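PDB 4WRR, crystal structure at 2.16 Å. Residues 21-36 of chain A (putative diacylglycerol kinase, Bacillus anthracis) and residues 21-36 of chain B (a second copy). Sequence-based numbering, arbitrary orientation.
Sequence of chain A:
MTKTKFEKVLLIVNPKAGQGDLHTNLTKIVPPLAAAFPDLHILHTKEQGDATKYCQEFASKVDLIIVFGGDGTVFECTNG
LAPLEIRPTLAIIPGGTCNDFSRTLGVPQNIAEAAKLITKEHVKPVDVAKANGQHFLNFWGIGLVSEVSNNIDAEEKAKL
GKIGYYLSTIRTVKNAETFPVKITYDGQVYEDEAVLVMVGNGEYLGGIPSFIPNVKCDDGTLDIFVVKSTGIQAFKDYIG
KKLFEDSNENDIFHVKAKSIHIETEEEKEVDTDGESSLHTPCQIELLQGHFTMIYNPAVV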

# COMPACT_ATOMS: atom_id res chain seq x y z
N ASP A 21 0.65 -10.01 -29.55
CA ASP A 21 -0.45 -9.08 -29.99
C ASP A 21 -1.20 -8.47 -28.76
O ASP A 21 -2.31 -8.85 -28.43
CB ASP A 21 -1.42 -9.82 -30.93
N LEU A 22 -0.54 -7.54 -28.07
CA LEU A 22 -0.90 -7.17 -26.70
C LEU A 22 -2.31 -6.64 -26.58
O LEU A 22 -3.09 -7.09 -25.76
CB LEU A 22 0.11 -6.13 -26.15
CG LEU A 22 -0.16 -5.51 -24.77
CD1 LEU A 22 -0.27 -6.57 -23.69
CD2 LEU A 22 0.89 -4.46 -24.41
N HIS A 23 -2.66 -5.68 -27.41
CA HIS A 23 -3.98 -5.03 -27.35
C HIS A 23 -5.08 -6.05 -27.60
O HIS A 23 -6.07 -6.12 -26.84
CB HIS A 23 -4.06 -3.84 -28.36
CG HIS A 23 -5.24 -2.94 -28.16
ND1 HIS A 23 -5.13 -1.57 -28.23
CD2 HIS A 23 -6.54 -3.19 -27.87
CE1 HIS A 23 -6.31 -1.02 -28.01
NE2 HIS A 23 -7.18 -1.97 -27.78
N THR A 24 -4.91 -6.83 -28.63
CA THR A 24 -5.88 -7.88 -28.95
C THR A 24 -6.00 -8.93 -27.84
O THR A 24 -7.11 -9.31 -27.48
CB THR A 24 -5.52 -8.56 -30.28
OG1 THR A 24 -5.55 -7.56 -31.33
CG2 THR A 24 -6.52 -9.61 -30.59
N ASN A 25 -4.89 -9.36 -27.27
CA ASN A 25 -4.95 -10.27 -26.12
C ASN A 25 -5.71 -9.65 -24.93
O ASN A 25 -6.49 -10.33 -24.27
CB ASN A 25 -3.55 -10.72 -25.70
CG ASN A 25 -2.86 -11.55 -26.78
OD1 ASN A 25 -3.51 -12.19 -27.58
ND2 ASN A 25 -1.55 -11.51 -26.82
N LEU A 26 -5.46 -8.36 -24.66
CA LEU A 26 -6.12 -7.70 -23.54
C LEU A 26 -7.62 -7.54 -23.79
O LEU A 26 -8.42 -7.59 -22.87
CB LEU A 26 -5.45 -6.35 -23.23
CG LEU A 26 -4.02 -6.46 -22.73
CD1 LEU A 26 -3.33 -5.12 -22.53
CD2 LEU A 26 -4.00 -7.19 -21.41
N THR A 27 -7.99 -7.31 -25.04
CA THR A 27 -9.41 -7.29 -25.40
C THR A 27 -10.08 -8.63 -25.06
O THR A 27 -11.21 -8.67 -24.59
CB THR A 27 -9.56 -6.94 -26.88
OG1 THR A 27 -9.11 -5.58 -27.05
CG2 THR A 27 -11.02 -7.10 -27.37
N LYS A 28 -9.36 -9.73 -25.26
CA LYS A 28 -9.89 -11.05 -24.93
C LYS A 28 -9.98 -11.37 -23.43
O LYS A 28 -10.97 -11.97 -22.98
CB LYS A 28 -9.08 -12.11 -25.63
CG LYS A 28 -9.33 -12.13 -27.13
CD LYS A 28 -8.25 -12.93 -27.82
CE LYS A 28 -8.53 -13.01 -29.31
NZ LYS A 28 -7.42 -13.80 -29.91
N ILE A 29 -8.99 -10.94 -22.66
CA ILE A 29 -8.90 -11.38 -21.28
C ILE A 29 -9.34 -10.39 -20.21
O ILE A 29 -9.84 -10.82 -19.17
CB ILE A 29 -7.51 -11.94 -20.91
CG1 ILE A 29 -6.46 -10.86 -20.82
CG2 ILE A 29 -7.06 -12.98 -21.91
CD1 ILE A 29 -5.10 -11.39 -20.39
N VAL A 30 -9.17 -9.09 -20.44
CA VAL A 30 -9.40 -8.15 -19.35
C VAL A 30 -10.89 -7.88 -19.11
O VAL A 30 -11.34 -7.89 -17.98
CB VAL A 30 -8.60 -6.84 -19.55
CG1 VAL A 30 -8.85 -5.91 -18.38
CG2 VAL A 30 -7.11 -7.11 -19.65
N PRO A 31 -11.69 -7.66 -20.16
CA PRO A 31 -13.10 -7.35 -19.90
C PRO A 31 -13.90 -8.34 -19.08
O PRO A 31 -14.62 -7.92 -18.20
CB PRO A 31 -13.69 -7.21 -21.31
CG PRO A 31 -12.55 -6.68 -22.10
CD PRO A 31 -11.34 -7.38 -21.57
N PRO A 32 -13.80 -9.64 -19.35
CA PRO A 32 -14.47 -10.58 -18.43
C PRO A 32 -14.01 -10.47 -16.96
O PRO A 32 -14.82 -10.58 -16.05
CB PRO A 32 -14.10 -11.99 -18.97
CG PRO A 32 -13.58 -11.77 -20.35
CD PRO A 32 -12.99 -10.35 -20.35
N LEU A 33 -12.72 -10.29 -16.75
CA LEU A 33 -12.18 -10.21 -15.41
C LEU A 33 -12.62 -8.92 -14.75
O LEU A 33 -13.07 -8.92 -13.58
CB LEU A 33 -10.67 -10.29 -15.47
CG LEU A 33 -10.10 -11.61 -16.00
CD1 LEU A 33 -8.59 -11.53 -16.10
CD2 LEU A 33 -10.52 -12.79 -15.12
N ALA A 34 -12.48 -7.81 -15.47
CA ALA A 34 -12.88 -6.51 -14.93
C ALA A 34 -14.37 -6.41 -14.66
O ALA A 34 -14.76 -5.71 -13.73
CB ALA A 34 -12.46 -5.38 -15.84
N ALA A 35 -15.20 -7.13 -15.42
CA ALA A 35 -16.65 -7.11 -15.16
C ALA A 35 -16.96 -7.88 -13.88
O ALA A 35 -17.82 -7.48 -13.11
CB ALA A 35 -17.44 -7.68 -16.32
N ALA A 36 -16.25 -8.97 -13.67
CA ALA A 36 -16.52 -9.86 -12.55
C ALA A 36 -15.86 -9.45 -11.24
O ALA A 36 -16.38 -9.77 -10.19
CB ALA A 36 -16.09 -11.30 -12.90
N ASP B 21 -24.61 -1.35 -19.46
CA ASP B 21 -24.07 -2.55 -20.19
C ASP B 21 -22.56 -2.79 -19.84
O ASP B 21 -21.65 -2.49 -20.63
CB ASP B 21 -24.28 -2.37 -21.70
N LEU B 22 -22.31 -3.30 -18.64
CA LEU B 22 -20.97 -3.22 -18.01
C LEU B 22 -19.86 -3.90 -18.82
O LEU B 22 -18.83 -3.31 -19.11
CB LEU B 22 -21.01 -3.78 -16.58
CG LEU B 22 -19.69 -3.90 -15.78
CD1 LEU B 22 -19.01 -2.56 -15.64
CD2 LEU B 22 -19.93 -4.56 -14.42
N HIS B 23 -20.09 -5.14 -19.18
CA HIS B 23 -19.08 -5.94 -19.91
C HIS B 23 -18.74 -5.27 -21.25
O HIS B 23 -17.57 -5.10 -21.59
CB HIS B 23 -19.63 -7.36 -20.10
CG HIS B 23 -18.62 -8.40 -20.45
ND1 HIS B 23 -17.56 -8.21 -21.32
CD2 HIS B 23 -18.55 -9.70 -20.08
CE1 HIS B 23 -16.88 -9.33 -21.45
NE2 HIS B 23 -17.46 -10.25 -20.70
N THR B 24 -19.77 -4.84 -21.97
CA THR B 24 -19.56 -4.15 -23.24
C THR B 24 -18.82 -2.82 -23.09
O THR B 24 -17.91 -2.53 -23.86
CB THR B 24 -20.92 -3.88 -23.93
OG1 THR B 24 -21.58 -5.12 -24.18
CG2 THR B 24 -20.68 -3.23 -25.25
N ASN B 25 -19.17 -2.04 -22.09
CA ASN B 25 -18.44 -0.80 -21.80
C ASN B 25 -16.97 -1.06 -21.45
O ASN B 25 -16.09 -0.35 -21.95
CB ASN B 25 -19.13 -0.03 -20.68
CG ASN B 25 -20.52 0.47 -21.08
OD1 ASN B 25 -20.79 0.69 -22.24
ND2 ASN B 25 -21.40 0.64 -20.12
N LEU B 26 -16.70 -2.15 -20.71
CA LEU B 26 -15.32 -2.47 -20.34
C LEU B 26 -14.51 -2.95 -21.52
O LEU B 26 -13.33 -2.69 -21.63
CB LEU B 26 -15.29 -3.46 -19.20
CG LEU B 26 -15.87 -2.92 -17.88
CD1 LEU B 26 -15.94 -3.99 -16.78
CD2 LEU B 26 -15.03 -1.81 -17.37
N THR B 27 -15.17 -3.65 -22.43
CA THR B 27 -14.52 -4.04 -23.68
C THR B 27 -14.05 -2.79 -24.45
O THR B 27 -12.99 -2.79 -25.06
CB THR B 27 -15.47 -4.90 -24.50
OG1 THR B 27 -15.68 -6.12 -23.77
CG2 THR B 27 -14.93 -5.19 -25.90
N LYS B 28 -14.84 -1.73 -24.41
CA LYS B 28 -14.49 -0.51 -25.12
C LYS B 28 -13.39 0.31 -24.45
O LYS B 28 -12.52 0.86 -25.14
CB LYS B 28 -15.72 0.37 -25.28
CG LYS B 28 -16.69 -0.17 -26.33
CD LYS B 28 -18.03 0.48 -26.20
CE LYS B 28 -19.00 -0.00 -27.26
NZ LYS B 28 -20.30 0.70 -27.06
N ILE B 29 -13.37 0.36 -23.12
CA ILE B 29 -12.47 1.30 -22.45
C ILE B 29 -11.24 0.70 -21.82
O ILE B 29 -10.22 1.38 -21.76
CB ILE B 29 -13.19 2.16 -21.39
CG1 ILE B 29 -13.61 1.36 -20.16
CG2 ILE B 29 -14.41 2.83 -21.99
CD1 ILE B 29 -14.23 2.25 -19.08
N VAL B 30 -11.29 -0.55 -21.39
CA VAL B 30 -10.18 -1.05 -20.62
C VAL B 30 -8.97 -1.44 -21.50
O VAL B 30 -7.84 -1.13 -21.17
CB VAL B 30 -10.61 -2.20 -19.67
CG1 VAL B 30 -9.42 -2.68 -18.84
CG2 VAL B 30 -11.70 -1.74 -18.69
N PRO B 31 -9.20 -2.17 -22.61
CA PRO B 31 -8.03 -2.64 -23.36
C PRO B 31 -7.07 -1.55 -23.85
O PRO B 31 -5.89 -1.75 -23.76
CB PRO B 31 -8.68 -3.37 -24.55
CG PRO B 31 -9.92 -3.94 -23.96
CD PRO B 31 -10.43 -2.88 -23.02
N PRO B 32 -7.57 -0.42 -24.39
CA PRO B 32 -6.61 0.65 -24.72
C PRO B 32 -5.80 1.13 -23.52
O PRO B 32 -4.63 1.42 -23.64
CB PRO B 32 -7.50 1.80 -25.23
CG PRO B 32 -8.83 1.20 -25.50
CD PRO B 32 -8.96 0.02 -24.60
N LEU B 33 -6.43 1.23 -22.37
CA LEU B 33 -5.78 1.73 -21.17
C LEU B 33 -4.79 0.72 -20.62
O LEU B 33 -3.65 1.05 -20.34
CB LEU B 33 -6.83 2.06 -20.12
CG LEU B 33 -7.80 3.18 -20.44
CD1 LEU B 33 -8.84 3.34 -19.36
CD2 LEU B 33 -7.07 4.50 -20.66
N ALA B 34 -5.22 -0.55 -20.53
CA ALA B 34 -4.34 -1.62 -20.10
C ALA B 34 -3.18 -1.86 -21.04
O ALA B 34 -2.12 -2.23 -20.58
CB ALA B 34 -5.10 -2.90 -19.90
N ALA B 35 -3.33 -1.64 -22.35
CA ALA B 35 -2.18 -1.76 -23.27
C ALA B 35 -1.19 -0.66 -23.06
O ALA B 35 0.02 -0.88 -23.11
CB ALA B 35 -2.62 -1.77 -24.72
N ALA B 36 -1.69 0.55 -22.82
CA ALA B 36 -0.83 1.74 -22.71
C ALA B 36 -0.21 1.94 -21.33
O ALA B 36 0.86 2.51 -21.23
CB ALA B 36 -1.61 2.97 -23.08

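The centre of this contact is built from proline: Pro31(A) lodges as a knob in a hole formed by His23(B), Leu26(B), Thr27(B) and Pro31(B), and Pro31(B) lodges likewise among His23(A), Leu26(A), Thr27(A) and Pro31(A). Their rings meet at 4.2 Å, CG of Pro31(A) to CG of Pro31(B), and each is covered by about 70 Å² of the opposing helix. The two helices, both spanning 22-36, cross at 129° with their axes 8.6 Å apart at closest approach. The register is reciprocal: CA of Thr27(A) lies 5.3 Å from CA of Pro31(B), and CA of Pro31(A) lies 5.2 Å from CA of Thr27(B), as expected for two copies related by an approximate twofold.

Proline also shapes the helix that carries it. Lacking an amide hydrogen, the N atoms of residues 31 and 32 make no bond to the preceding turn, and both helices kink there. The regular pattern resumes beyond, with Ala34(A) N donating to Val30(A) O at 2.8 Å.

Beside the prolines, Val30(A) CG1 and Val30(B) CG1 approach to 3.3 Å, a notably short separation for two methyl carbons. In both Val30(A) and Val30(B) the CA-to-CB bond points toward the other helix and chi1 is t, and the CG1 methyls meet.

Farther along, leucine pairs with alanine. Leu26(A) CD1 reaches Ala34(B) CB at 3.9 Å and Ala35(B) CB at 4.1 Å, and it comes nearer still to the backbone, 3.5 Å from Ala35(B) N. The small alanine side chains leave the main chain accessible to the leucine methyl. Leu22(A) CD2 behaves similarly, lying 3.9 Å from Ala35(B) O. The reciprocal contacts agree closely: Leu26(B) CD1 is 3.5 Å from Ala35(A) N.

The histidines adopt chi1 near t. Although CA-to-CB points sideways, the ring end comes nearer, and one face lies against the partner backbone, at Pro31(B) for His23(A) and at Pro31(A) for His23(B). The modelled rings differ by roughly a half-turn in chi2, 137° in His23(A) and -40° in His23(B), which exchanges nitrogen and carbon positions. Accordingly, NE2 of His23(A) lies 3.8 Å from Pro31(B) CB, whereas CE1 of His23(B) lies 3.8 Å from Pro31(A) CB.

No hydrogen bond crosses the interface. Thr27(A) OG1 packs 3.4 Å from Pro31(B) CB, yet its hydroxyl donates within its own helix to His23(A) O at 3.1 Å; Thr27(B) does likewise. The 762 Å² buried between the stretches therefore reflects shape-matched, largely apolar packing.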